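Local coordinates for D-isomer specific 2-hydroxyacid dehydrogenase NAD-binding (PDB 4XA8), which probably works as an NAD(P)-dependent oxidoreductase of the D-2-hydroxyacid dehydrogenase family, binding its nicotinamide cofactor in a Rossmann-type domain, at residues A[210-215]-A[236-241]. Sequence-based numbering, arbitrary orientation.
Sequences PETRGL and GPVVDE
In the Rossmann-type NAD-binding domain, two loops that follow neighbouring parallel strands, 201-204 and 228-232, meet where the type II beta turn Thr212-Leu215 packs on the 3-10 turn 236-238. The bond between them runs from backbone to backbone: Gly214 N donates to Pro237 O at 2.7 Å, with an N-H...O angle of 159° and the donor in the carbonyl plane. Gly214 takes a positive phi at the third position of the turn, a conformation that favours glycine, and the turn is closed by Leu215 N bonding to Thr212 O at 3.0 Å. Thr212 O also rests against Val238, 3.6 Å from Val238 CA, with CG1 and CG2 of the valine close by. Val238 CG2 comes within 4.1 Å of Thr212 OG1, which is hydrogen-bonded to Pro207 O and Thr209 N of its own loop. Backbone hydrogen bonds between Met216 and both Val238 and Asp240 continue the join past the turn, while Val238 and Val239 lean on Val204 of strand 201-204. Val238 also lies beside Ala234, a residue that contacts NADPH in a structure of this protein, which places the contact next to the probable cofactor site, although no NADPH is bound to this chain. The exposed Arg213 leaves the backbone extended, CG anti to N (chi1 172°), then bends at chi3 (-71°), bringing guanidinium NH1 obliquely to Pro237 CB at 3.9 Å.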
loop_
_atom_site.group_PDB
_atom_site.type_symbol
_atom_site.label_atom_id
_atom_site.label_comp_id
_atom_site.label_asym_id
_atom_site.label_seq_id
_atom_site.Cartn_x
_atom_site.Cartn_y
_atom_site.Cartn_z
ATOM N N PRO A 210 -10.990 -11.352 -27.039
ATOM C CA PRO A 210 -10.416 -12.585 -27.601
ATOM C C PRO A 210 -8.870 -12.545 -27.796
ATOM O O PRO A 210 -8.210 -13.553 -27.573
ATOM C CB PRO A 210 -11.188 -12.757 -28.931
ATOM C CG PRO A 210 -12.520 -12.114 -28.663
ATOM C CD PRO A 210 -12.227 -10.944 -27.727
ATOM N N GLU A 211 -8.304 -11.393 -28.141
ATOM C CA GLU A 211 -6.848 -11.257 -28.303
ATOM C C GLU A 211 -6.036 -11.200 -26.965
ATOM O O GLU A 211 -4.829 -11.456 -26.948
ATOM C CB GLU A 211 -6.558 -10.026 -29.168
ATOM C CG GLU A 211 -5.083 -9.744 -29.378
ATOM N N THR A 212 -6.680 -10.872 -25.847
ATOM C CA THR A 212 -5.972 -10.868 -24.568
ATOM C C THR A 212 -6.342 -12.045 -23.702
ATOM O O THR A 212 -5.672 -12.282 -22.716
ATOM C CB THR A 212 -6.231 -9.595 -23.767
ATOM O OG1 THR A 212 -7.613 -9.556 -23.353
ATOM C CG2 THR A 212 -5.850 -8.377 -24.581
ATOM N N ARG A 213 -7.407 -12.788 -24.059
ATOM C CA ARG A 213 -7.803 -13.928 -23.251
ATOM C C ARG A 213 -6.650 -14.899 -23.276
ATOM O O ARG A 213 -6.108 -15.150 -24.337
ATOM C CB ARG A 213 -9.076 -14.616 -23.778
ATOM C CG ARG A 213 -9.387 -15.919 -23.041
ATOM C CD ARG A 213 -10.510 -16.684 -23.709
ATOM N NE ARG A 213 -11.766 -15.987 -23.484
ATOM C CZ ARG A 213 -12.486 -16.069 -22.374
ATOM N NH1 ARG A 213 -12.112 -16.848 -21.363
ATOM N NH2 ARG A 213 -13.599 -15.362 -22.288
ATOM N N GLY A 214 -6.252 -15.394 -22.107
ATOM C CA GLY A 214 -5.112 -16.302 -21.977
ATOM C C GLY A 214 -3.756 -15.794 -22.480
ATOM O O GLY A 214 -2.856 -16.595 -22.770
ATOM N N LEU A 215 -3.574 -14.482 -22.576
ATOM C CA LEU A 215 -2.285 -13.956 -23.049
ATOM C C LEU A 215 -1.158 -14.272 -22.066
ATOM O O LEU A 215 -0.051 -14.572 -22.494
ATOM C CB LEU A 215 -2.388 -12.467 -23.267
ATOM C CG LEU A 215 -1.174 -11.748 -23.865
ATOM C CD1 LEU A 215 -1.158 -11.866 -25.361
ATOM C CD2 LEU A 215 -1.168 -10.280 -23.488
ATOM N N GLY A 236 -9.567 -12.633 -14.347
ATOM C CA GLY A 236 -8.942 -13.926 -14.091
ATOM C C GLY A 236 -8.339 -14.562 -15.335
ATOM O O GLY A 236 -7.171 -14.966 -15.288
ATOM N N PRO A 237 -9.111 -14.594 -16.462
ATOM C CA PRO A 237 -8.736 -15.340 -17.666
ATOM C C PRO A 237 -7.802 -14.635 -18.680
ATOM O O PRO A 237 -7.456 -15.266 -19.685
ATOM C CB PRO A 237 -10.097 -15.637 -18.313
ATOM C CG PRO A 237 -10.875 -14.424 -18.032
ATOM C CD PRO A 237 -10.432 -13.951 -16.650
ATOM N N VAL A 238 -7.413 -13.369 -18.457
ATOM C CA VAL A 238 -6.244 -12.792 -19.163
ATOM C C VAL A 238 -5.049 -13.645 -18.773
ATOM O O VAL A 238 -4.069 -13.774 -19.502
ATOM C CB VAL A 238 -5.975 -11.310 -18.740
ATOM C CG1 VAL A 238 -4.558 -10.891 -19.100
ATOM C CG2 VAL A 238 -6.983 -10.385 -19.409
ATOM N N VAL A 239 -5.131 -14.199 -17.576
ATOM C CA VAL A 239 -4.097 -15.019 -17.024
ATOM C C VAL A 239 -4.564 -16.457 -17.022
ATOM O O VAL A 239 -5.711 -16.739 -16.665
ATOM C CB VAL A 239 -3.735 -14.535 -15.608
ATOM C CG1 VAL A 239 -2.705 -15.443 -14.980
ATOM C CG2 VAL A 239 -3.176 -13.122 -15.681
ATOM N N ASP A 240 -3.692 -17.365 -17.460
ATOM C CA ASP A 240 -3.951 -18.799 -17.321
ATOM C C ASP A 240 -3.716 -19.206 -15.872
ATOM O O ASP A 240 -2.587 -19.226 -15.418
ATOM C CB ASP A 240 -3.012 -19.592 -18.244
ATOM C CG ASP A 240 -3.371 -21.048 -18.336
ATOM O OD1 ASP A 240 -3.077 -21.812 -17.402
ATOM O OD2 ASP A 240 -3.935 -21.445 -19.363
ATOM N N GLU A 241 -4.775 -19.503 -15.136
ATOM C CA GLU A 241 -4.662 -19.693 -13.695
ATOM C C GLU A 241 -3.829 -20.937 -13.380
ATOM O O GLU A 241 -3.006 -20.909 -12.472
ATOM C CB GLU A 241 -6.047 -19.782 -13.048
ATOM C CG GLU A 241 -6.062 -19.674 -11.522
ATOM C CD GLU A 241 -7.404 -19.173 -10.957
ATOM O OE1 GLU A 241 -8.100 -19.949 -10.245
ATOM O OE2 GLU A 241 -7.742 -17.988 -11.203
#